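Local coordinates for ThermoDBP-single stranded DNA binding protein (Thermoproteus tenax, PDB 3TEK) that binds single-stranded DNA, probably standing in for the canonical single-stranded DNA-binding protein that it has displaced in the Thermoproteales, at residues A[28-33]-A[118-123]; A[50-55]-A[90-95]; A[55-60]-A[84-89]. All blocks are in the same frame, centred on the assembly; numbering follows the deposited sequence.

Interaction 1 (A[28-33]-A[118-123])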
loop_
_atom_site.group_PDB
_atom_site.type_symbol
_atom_site.label_atom_id
_atom_site.label_comp_id
_atom_site.label_asym_id
_atom_site.label_seq_id
_atom_site.Cartn_x
_atom_site.Cartn_y
_atom_site.Cartn_z
ATOM N N ILE A 28 -7.420 4.604 4.007
ATOM C CA ILE A 28 -6.023 4.607 4.376
ATOM C C ILE A 28 -5.205 5.364 3.327
ATOM O O ILE A 28 -5.273 5.077 2.130
ATOM C CB ILE A 28 -5.473 3.206 4.507
ATOM C CG1 ILE A 28 -6.284 2.394 5.527
ATOM C CG2 ILE A 28 -3.997 3.244 4.898
ATOM C CD1 ILE A 28 -5.760 1.021 5.697
ATOM N N ARG A 29 -4.433 6.335 3.806
ATOM C CA ARG A 29 -3.479 7.051 2.991
ATOM C C ARG A 29 -2.120 6.479 3.322
ATOM O O ARG A 29 -1.681 6.558 4.465
ATOM C CB ARG A 29 -3.512 8.549 3.295
ATOM C CG ARG A 29 -4.839 9.203 2.928
ATOM C CD ARG A 29 -4.983 10.627 3.435
ATOM N NE ARG A 29 -6.380 11.049 3.297
ATOM C CZ ARG A 29 -7.202 11.424 4.282
ATOM N NH1 ARG A 29 -6.793 11.496 5.548
ATOM N NH2 ARG A 29 -8.455 11.769 3.984
ATOM N N TRP A 30 -1.451 5.923 2.317
ATOM C CA TRP A 30 -0.235 5.166 2.544
ATOM C C TRP A 30 0.908 5.651 1.659
ATOM O O TRP A 30 0.790 5.663 0.444
ATOM C CB TRP A 30 -0.540 3.685 2.301
ATOM C CG TRP A 30 0.636 2.758 2.334
ATOM C CD1 TRP A 30 1.684 2.793 3.198
ATOM C CD2 TRP A 30 0.874 1.648 1.460
ATOM N NE1 TRP A 30 2.559 1.779 2.925
ATOM C CE2 TRP A 30 2.094 1.060 1.858
ATOM C CE3 TRP A 30 0.190 1.110 0.372
ATOM C CZ2 TRP A 30 2.638 -0.055 1.216
ATOM C CZ3 TRP A 30 0.732 0.000 -0.268
ATOM C CH2 TRP A 30 1.944 -0.573 0.164
ATOM N N ASN A 31 1.998 6.084 2.275
ATOM C CA ASN A 31 3.221 6.384 1.526
ATOM C C ASN A 31 4.230 5.306 1.805
ATOM O O ASN A 31 4.514 5.019 2.940
ATOM C CB ASN A 31 3.809 7.759 1.880
ATOM C CG ASN A 31 4.987 8.181 0.940
ATOM O OD1 ASN A 31 5.730 7.339 0.411
ATOM N ND2 ASN A 31 5.150 9.492 0.742
ATOM N N THR A 32 4.781 4.724 0.742
ATOM C CA THR A 32 5.704 3.598 0.847
ATOM C C THR A 32 6.992 3.969 1.531
ATOM O O THR A 32 7.690 3.108 2.080
ATOM C CB THR A 32 6.133 3.100 -0.556
ATOM O OG1 THR A 32 6.848 4.142 -1.239
ATOM C CG2 THR A 32 4.909 2.683 -1.370
ATOM N N GLY A 33 7.334 5.248 1.437
ATOM C CA GLY A 33 8.634 5.716 1.811
ATOM C C GLY A 33 9.572 5.639 0.641
ATOM O O GLY A 33 9.250 5.102 -0.441
ATOM N N ILE A 118 5.938 6.142 -3.428
ATOM C CA ILE A 118 4.605 6.162 -3.959
ATOM C C ILE A 118 3.649 6.483 -2.843
ATOM O O ILE A 118 3.739 5.930 -1.791
ATOM C CB ILE A 118 4.263 4.816 -4.534
ATOM C CG1 ILE A 118 5.183 4.536 -5.700
ATOM C CG2 ILE A 118 2.838 4.752 -4.982
ATOM C CD1 ILE A 118 5.196 3.153 -6.125
ATOM N N SER A 119 2.745 7.403 -3.080
ATOM C CA SER A 119 1.656 7.612 -2.153
ATOM C C SER A 119 0.369 7.208 -2.866
ATOM O O SER A 119 0.149 7.539 -4.052
ATOM C CB SER A 119 1.552 9.056 -1.708
ATOM O OG SER A 119 1.150 9.850 -2.801
ATOM N N THR A 120 -0.472 6.495 -2.145
ATOM C CA THR A 120 -1.749 6.078 -2.705
ATOM C C THR A 120 -2.806 6.018 -1.615
ATOM O O THR A 120 -2.517 6.251 -0.439
ATOM C CB THR A 120 -1.615 4.743 -3.450
ATOM O OG1 THR A 120 -2.829 4.493 -4.203
ATOM C CG2 THR A 120 -1.280 3.609 -2.468
ATOM N N GLU A 121 -4.038 5.777 -2.021
ATOM C CA GLU A 121 -5.150 5.645 -1.091
ATOM C C GLU A 121 -5.838 4.312 -1.279
ATOM O O GLU A 121 -6.002 3.851 -2.408
ATOM C CB GLU A 121 -6.179 6.732 -1.325
ATOM C CG GLU A 121 -5.699 8.116 -1.017
ATOM C CD GLU A 121 -6.861 9.102 -0.816
ATOM O OE1 GLU A 121 -8.061 8.726 -0.961
ATOM O OE2 GLU A 121 -6.548 10.255 -0.504
ATOM N N LEU A 122 -6.228 3.716 -0.153
ATOM C CA LEU A 122 -6.943 2.435 -0.087
ATOM C C LEU A 122 -8.186 2.595 0.810
ATOM O O LEU A 122 -8.181 3.414 1.751
ATOM C CB LEU A 122 -6.027 1.344 0.528
ATOM C CG LEU A 122 -4.524 1.369 0.143
ATOM C CD1 LEU A 122 -3.682 0.460 1.022
ATOM C CD2 LEU A 122 -4.339 0.983 -1.342
ATOM N N VAL A 123 -9.229 1.817 0.520
ATOM C CA VAL A 123 -10.390 1.673 1.438
ATOM C C VAL A 123 -10.483 0.190 1.843
ATOM O O VAL A 123 -10.563 -0.699 0.988
ATOM C CB VAL A 123 -11.715 2.143 0.779
ATOM C CG1 VAL A 123 -12.967 1.893 1.711
ATOM C CG2 VAL A 123 -11.641 3.625 0.421
#
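Four backbone hydrogen bonds clamp 28-31 to 118-123 as antiparallel strands whose axes run at 161°. I28 N reaches L122 O at 2.7 Å with the N-H pointing almost straight at the oxygen (179°), and L122 N returns a bond to I28 O; W30 and T120 repeat this reciprocal pattern. R29 with E121 and N31 with S119 are the intervening non-hydrogen-bonded pairs. Next along the chain, T32 meets I118 twice, through its backbone N and its hydroxyl: T32 N donates to I118 O, and I118 N donates to T32 OG1 at 3.1 Å. OG1, held between the backbone N and carbonyl carbon of T32 (chi1 63°), also gives its proton to G33 O at 2.7 Å. Beside it, N31 OD1 accepts from G33 N at 2.8 Å, closing an Asx turn over N31-G33.

Side chains sort by face. On the buried one, W30 presents CE3 obliquely to L122 CD1 at 4.0 Å and to the methyl of T120, while T120 OG1 is bonded to T138 and W133 of the next strand. Helix 52-68 packs over this face, with F52 meeting the W30 ring edge-to-face. On the other face R29 and E121 lie side by side, but NE to OE2 is a long 3.9 Å salt bridge; the stronger partners are E16 for R29 and N134 for E121. These are the two central strands of the four-stranded antiparallel sheet, so backbone bonding fixes the register, and the loose ion pair probably adds little to it.

Interaction 2 (A[50-55]-A[90-95])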
loop_
_atom_site.group_PDB
_atom_site.type_symbol
_atom_site.label_atom_id
_atom_site.label_comp_id
_atom_site.label_asym_id
_atom_site.label_seq_id
_atom_site.Cartn_x
_atom_site.Cartn_y
_atom_site.Cartn_z
ATOM N N PRO A 50 9.601 -9.129 -1.652
ATOM C CA PRO A 50 9.026 -7.804 -1.779
ATOM C C PRO A 50 8.663 -7.234 -0.412
ATOM O O PRO A 50 7.973 -7.881 0.376
ATOM C CB PRO A 50 7.768 -8.048 -2.612
ATOM C CG PRO A 50 8.094 -9.198 -3.432
ATOM C CD PRO A 50 8.937 -10.082 -2.558
ATOM N N GLU A 51 9.146 -6.027 -0.143
ATOM C CA GLU A 51 8.846 -5.345 1.114
ATOM C C GLU A 51 7.379 -4.918 1.136
ATOM O O GLU A 51 6.801 -4.719 2.199
ATOM C CB GLU A 51 9.752 -4.129 1.281
ATOM C CG GLU A 51 10.035 -3.755 2.722
ATOM C CD GLU A 51 11.071 -2.647 2.848
ATOM O OE1 GLU A 51 11.171 -2.066 3.953
ATOM O OE2 GLU A 51 11.781 -2.361 1.849
ATOM N N PHE A 52 6.800 -4.803 -0.056
ATOM C CA PHE A 52 5.438 -4.327 -0.246
ATOM C C PHE A 52 4.463 -4.850 0.797
ATOM O O PHE A 52 3.725 -4.077 1.405
ATOM C CB PHE A 52 4.922 -4.723 -1.616
ATOM C CG PHE A 52 3.520 -4.277 -1.868
ATOM C CD1 PHE A 52 3.264 -3.025 -2.414
ATOM C CD2 PHE A 52 2.448 -5.084 -1.542
ATOM C CE1 PHE A 52 1.962 -2.609 -2.658
ATOM C CE2 PHE A 52 1.148 -4.662 -1.770
ATOM C CZ PHE A 52 0.909 -3.421 -2.322
ATOM N N PHE A 53 4.467 -6.163 0.977
ATOM C CA PHE A 53 3.457 -6.845 1.788
ATOM C C PHE A 53 3.583 -6.564 3.274
ATOM O O PHE A 53 2.582 -6.366 3.979
ATOM C CB PHE A 53 3.489 -8.343 1.475
ATOM C CG PHE A 53 2.963 -8.651 0.100
ATOM C CD1 PHE A 53 1.607 -8.528 -0.166
ATOM C CD2 PHE A 53 3.809 -8.979 -0.935
ATOM C CE1 PHE A 53 1.103 -8.786 -1.439
ATOM C CE2 PHE A 53 3.313 -9.232 -2.217
ATOM C CZ PHE A 53 1.975 -9.115 -2.468
ATOM N N LYS A 54 4.830 -6.506 3.721
ATOM C CA LYS A 54 5.180 -6.131 5.075
ATOM C C LYS A 54 4.758 -4.701 5.359
ATOM O O LYS A 54 4.202 -4.402 6.422
ATOM C CB LYS A 54 6.692 -6.266 5.267
ATOM C CG LYS A 54 7.140 -6.331 6.705
ATOM C CD LYS A 54 8.699 -6.519 6.831
ATOM C CE LYS A 54 9.226 -7.740 6.055
ATOM N NZ LYS A 54 9.029 -9.079 6.720
ATOM N N LEU A 55 5.025 -3.811 4.398
ATOM C CA LEU A 55 4.630 -2.416 4.534
ATOM C C LEU A 55 3.094 -2.310 4.557
ATOM O O LEU A 55 2.519 -1.628 5.404
ATOM C CB LEU A 55 5.244 -1.559 3.412
ATOM C CG LEU A 55 6.808 -1.542 3.395
ATOM C CD1 LEU A 55 7.355 -0.865 2.136
ATOM C CD2 LEU A 55 7.420 -0.920 4.658
ATOM N N ARG A 90 -3.012 -9.007 -3.014
ATOM C CA ARG A 90 -2.291 -9.391 -4.231
ATOM C C ARG A 90 -2.700 -8.577 -5.445
ATOM O O ARG A 90 -1.867 -8.313 -6.291
ATOM C CB ARG A 90 -2.466 -10.876 -4.553
ATOM C CG ARG A 90 -1.599 -11.759 -3.697
ATOM C CD ARG A 90 -0.134 -11.740 -4.342
ATOM N NE ARG A 90 0.902 -12.395 -3.540
ATOM C CZ ARG A 90 2.192 -12.478 -3.886
ATOM N NH1 ARG A 90 2.646 -11.956 -5.028
ATOM N NH2 ARG A 90 3.042 -13.095 -3.081
ATOM N N GLU A 91 -3.984 -8.216 -5.528
ATOM C CA GLU A 91 -4.496 -7.445 -6.666
ATOM C C GLU A 91 -3.950 -6.032 -6.615
ATOM O O GLU A 91 -3.629 -5.454 -7.638
ATOM C CB GLU A 91 -6.039 -7.439 -6.678
ATOM C CG GLU A 91 -6.648 -8.763 -7.164
ATOM C CD GLU A 91 -8.152 -8.830 -7.004
ATOM O OE1 GLU A 91 -8.754 -7.775 -6.787
ATOM O OE2 GLU A 91 -8.751 -9.937 -7.104
ATOM N N LEU A 92 -3.836 -5.485 -5.402
ATOM C CA LEU A 92 -3.161 -4.205 -5.183
ATOM C C LEU A 92 -1.682 -4.224 -5.593
ATOM O O LEU A 92 -1.186 -3.279 -6.226
ATOM C CB LEU A 92 -3.271 -3.806 -3.708
ATOM C CG LEU A 92 -2.588 -2.512 -3.308
ATOM C CD1 LEU A 92 -3.055 -1.333 -4.176
ATOM C CD2 LEU A 92 -2.839 -2.277 -1.779
ATOM N N PHE A 93 -0.984 -5.283 -5.199
ATOM C CA PHE A 93 0.434 -5.423 -5.491
ATOM C C PHE A 93 0.654 -5.472 -7.009
ATOM O O PHE A 93 1.502 -4.761 -7.551
ATOM C CB PHE A 93 0.966 -6.686 -4.818
ATOM C CG PHE A 93 2.378 -7.068 -5.222
ATOM C CD1 PHE A 93 3.479 -6.428 -4.668
ATOM C CD2 PHE A 93 2.599 -8.120 -6.115
ATOM C CE1 PHE A 93 4.805 -6.820 -5.015
ATOM C CE2 PHE A 93 3.899 -8.516 -6.454
ATOM C CZ PHE A 93 4.992 -7.858 -5.902
ATOM N N ASP A 94 -0.137 -6.304 -7.679
ATOM C CA ASP A 94 -0.052 -6.451 -9.135
ATOM C C ASP A 94 -0.429 -5.177 -9.870
ATOM O O ASP A 94 0.232 -4.810 -10.815
ATOM C CB ASP A 94 -0.958 -7.578 -9.636
ATOM C CG ASP A 94 -0.367 -8.942 -9.386
ATOM O OD1 ASP A 94 0.672 -9.029 -8.678
ATOM O OD2 ASP A 94 -0.933 -9.943 -9.907
ATOM N N GLY A 95 -1.504 -4.530 -9.431
ATOM C CA GLY A 95 -1.953 -3.305 -10.043
ATOM C C GLY A 95 -0.952 -2.172 -9.871
ATOM O O GLY A 95 -0.717 -1.415 -10.813
#
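Three phenylalanines, F52, F53 and F93, interlock at the close end of this contact, where the CA atoms of F52 and F93 approach to 7.3 Å. F93 leaves its helix with CG anti to the backbone N, which sets its ring against both of the others, while F52 CD2 lies over the centre of the F53 ring. The CD1 edge of F93 comes down on the face of F52, 3.5 Å from F52 CG, in an edge-to-face pair with planes at 64°. F93 CB sits over the same ring, off-centre, as a CH-pi donor. F53 CZ covers a face of F93 at 3.5 Å from F93 CG; with planes 37° apart this pair is oblique. L92 CG meets the rim of F52 in its plane, 3.7 Å from F52 CZ, and P50 CB touches F93 CE1 beyond the cluster.

The cluster joins the N-terminal end of helix 52-68 to the middle of helix 83-108, with F41 of helix 37-41 also touching F93. No hydrogen bond crosses between the segments, so the contact rests on aromatic and apolar packing.

Toward solvent the packing thins to one long side chain. R90 starts away from the partner segment, bends at chi2 and folds back until F53 CZ lies over one face of its guanidinium. R90 NE stands 3.6 Å from F53 CZ, with ring and guanidinium planes 41° apart, and the exposed R90 also touches a crystal neighbour.

Interaction 3 (A[55-60]-A[84-89])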
loop_
_atom_site.group_PDB
_atom_site.type_symbol
_atom_site.label_atom_id
_atom_site.label_comp_id
_atom_site.label_asym_id
_atom_site.label_seq_id
_atom_site.Cartn_x
_atom_site.Cartn_y
_atom_site.Cartn_z
ATOM N N LEU A 55 5.025 -3.811 4.398
ATOM C CA LEU A 55 4.630 -2.416 4.534
ATOM C C LEU A 55 3.094 -2.310 4.557
ATOM O O LEU A 55 2.519 -1.628 5.404
ATOM C CB LEU A 55 5.244 -1.559 3.412
ATOM C CG LEU A 55 6.808 -1.542 3.395
ATOM C CD1 LEU A 55 7.355 -0.865 2.136
ATOM C CD2 LEU A 55 7.420 -0.920 4.658
ATOM N N LEU A 56 2.441 -3.012 3.635
ATOM C CA LEU A 56 0.992 -2.908 3.511
ATOM C C LEU A 56 0.300 -3.406 4.796
ATOM O O LEU A 56 -0.651 -2.804 5.289
ATOM C CB LEU A 56 0.507 -3.713 2.303
ATOM C CG LEU A 56 -0.986 -3.865 2.131
ATOM C CD1 LEU A 56 -1.553 -2.531 1.744
ATOM C CD2 LEU A 56 -1.308 -4.857 1.060
ATOM N N PHE A 57 0.805 -4.509 5.314
ATOM C CA PHE A 57 0.222 -5.168 6.476
ATOM C C PHE A 57 0.348 -4.344 7.735
ATOM O O PHE A 57 -0.578 -4.293 8.534
ATOM C CB PHE A 57 0.842 -6.548 6.672
ATOM C CG PHE A 57 0.231 -7.619 5.784
ATOM C CD1 PHE A 57 -0.131 -7.346 4.470
ATOM C CD2 PHE A 57 0.021 -8.904 6.267
ATOM C CE1 PHE A 57 -0.694 -8.320 3.642
ATOM C CE2 PHE A 57 -0.549 -9.904 5.430
ATOM C CZ PHE A 57 -0.897 -9.590 4.109
ATOM N N GLY A 58 1.492 -3.694 7.898
ATOM C CA GLY A 58 1.679 -2.744 8.989
ATOM C C GLY A 58 0.753 -1.561 8.838
ATOM O O GLY A 58 0.169 -1.087 9.814
ATOM N N ALA A 59 0.580 -1.105 7.598
ATOM C CA ALA A 59 -0.335 -0.002 7.333
ATOM C C ALA A 59 -1.784 -0.362 7.714
ATOM O O ALA A 59 -2.479 0.440 8.332
ATOM C CB ALA A 59 -0.247 0.453 5.847
ATOM N N VAL A 60 -2.218 -1.573 7.371
ATOM C CA VAL A 60 -3.591 -1.994 7.693
ATOM C C VAL A 60 -3.779 -2.187 9.186
ATOM O O VAL A 60 -4.756 -1.699 9.758
ATOM C CB VAL A 60 -3.950 -3.237 6.886
ATOM C CG1 VAL A 60 -5.255 -3.830 7.329
ATOM C CG2 VAL A 60 -3.935 -2.854 5.364
ATOM N N LYS A 84 -10.285 -13.189 1.112
ATOM C CA LYS A 84 -10.573 -11.869 0.527
ATOM C C LYS A 84 -9.452 -10.838 0.725
ATOM O O LYS A 84 -9.102 -10.101 -0.201
ATOM C CB LYS A 84 -11.876 -11.290 1.074
ATOM C CG LYS A 84 -12.484 -10.242 0.175
ATOM C CD LYS A 84 -13.394 -10.879 -0.889
ATOM C CE LYS A 84 -13.439 -10.079 -2.156
ATOM N NZ LYS A 84 -14.481 -10.613 -3.100
ATOM N N PHE A 85 -8.908 -10.773 1.922
ATOM C CA PHE A 85 -7.775 -9.861 2.187
ATOM C C PHE A 85 -6.526 -10.266 1.443
ATOM O O PHE A 85 -5.856 -9.414 0.865
ATOM C CB PHE A 85 -7.462 -9.774 3.655
ATOM C CG PHE A 85 -6.389 -8.768 4.006
ATOM C CD1 PHE A 85 -6.635 -7.409 3.917
ATOM C CD2 PHE A 85 -5.158 -9.190 4.465
ATOM C CE1 PHE A 85 -5.646 -6.468 4.262
ATOM C CE2 PHE A 85 -4.157 -8.259 4.828
ATOM C CZ PHE A 85 -4.403 -6.906 4.731
ATOM N N ARG A 86 -6.219 -11.561 1.438
ATOM C CA ARG A 86 -4.995 -12.024 0.772
ATOM C C ARG A 86 -5.106 -11.785 -0.730
ATOM O O ARG A 86 -4.163 -11.297 -1.368
ATOM C CB ARG A 86 -4.709 -13.512 1.047
ATOM C CG ARG A 86 -4.378 -13.887 2.489
ATOM C CD ARG A 86 -2.968 -13.451 2.889
ATOM N NE ARG A 86 -2.760 -13.581 4.344
ATOM C CZ ARG A 86 -2.017 -14.510 4.959
ATOM N NH1 ARG A 86 -1.348 -15.444 4.268
ATOM N NH2 ARG A 86 -1.940 -14.493 6.286
ATOM N N GLU A 87 -6.260 -12.129 -1.301
ATOM C CA GLU A 87 -6.480 -11.931 -2.743
ATOM C C GLU A 87 -6.438 -10.447 -3.159
ATOM O O GLU A 87 -5.810 -10.094 -4.152
ATOM C CB GLU A 87 -7.816 -12.526 -3.170
ATOM C CG GLU A 87 -8.250 -12.122 -4.578
ATOM C CD GLU A 87 -7.224 -12.536 -5.616
ATOM O OE1 GLU A 87 -6.409 -13.442 -5.294
ATOM O OE2 GLU A 87 -7.210 -11.962 -6.745
ATOM N N THR A 88 -7.126 -9.592 -2.422
ATOM C CA THR A 88 -7.184 -8.175 -2.774
ATOM C C THR A 88 -5.864 -7.449 -2.477
ATOM O O THR A 88 -5.523 -6.519 -3.178
ATOM C CB THR A 88 -8.415 -7.437 -2.172
ATOM O OG1 THR A 88 -8.380 -7.433 -0.724
ATOM C CG2 THR A 88 -9.734 -8.035 -2.711
ATOM N N SER A 89 -5.097 -7.917 -1.478
ATOM C CA SER A 89 -3.744 -7.410 -1.299
ATOM C C SER A 89 -2.842 -7.800 -2.485
ATOM O O SER A 89 -2.042 -6.986 -2.969
ATOM C CB SER A 89 -3.177 -7.844 0.067
ATOM O OG SER A 89 -2.876 -9.220 0.025
#
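F57 and F85 carry the meeting of helices 52-68 and 83-108 here, and their torsions explain how side chains bridge segment axes no closer than 12.4 Å. F85 holds CG anti to its backbone N; its CB points toward the other segment, and the ring tip, CE1, CE2 and CZ, does the touching. F57 starts alongside the interface, with CG anti to the carbonyl carbon (chi1 -82°), and its end swings inward. The result is that F85 CE2 stands over one face of the F57 ring, toward the rim, 3.6 Å from F57 CZ. The ring planes meet at 53°, an oblique pair.

V60 approaches the tip of F85 head-on: with CG1 anti to the backbone N, both methyls meet the ring end, V60 CG1 lying 4.1 Å from F85 CE1. L56, also with CG anti to its N, reaches with CD2 to S89 CB at 3.7 Å. S89 OG is turned between the backbone N and carbonyl carbon (chi1 73°) and donates to R86 O at 2.8 Å, from above the carbonyl plane. The hydroxyl thus bonds back onto its own helix, lying near the plane of the F57 ring at its edge. R86, bent at chi2, brings NE toward the same edge, but NE is bonded to R80 O.

L131 of strand 131-142 touches F85 and S89, while L56 and V60 rest on L122 and L124. With no hydrogen bond crossing the segments and the serine hydroxyl satisfied within its helix, the contact is held by apolar and aromatic packing.

How the interactions relate
From the N terminus, strand 23-31 reaches interaction 1 first, but its partner 118-123 comes 85 residues later, so this contact closes the widest loop. The intervening chain is mostly helical and holds the other two contacts. Interaction 2 closes a smaller loop between 50-55 and 90-95, and within it interaction 3 closes the smallest, between 55-60 and 84-89; nothing crosses. Interactions 2 and 3 join the same two helices, 52-68 and 83-108, which cross obliquely at interaction 3, and they share L55. Both pack on the sheet: W30 CH2 lies 3.5 Å from F52 CE1, and L122 CD1 lies 3.7 Å from L56 CD1, tying the helical layer to the central strands.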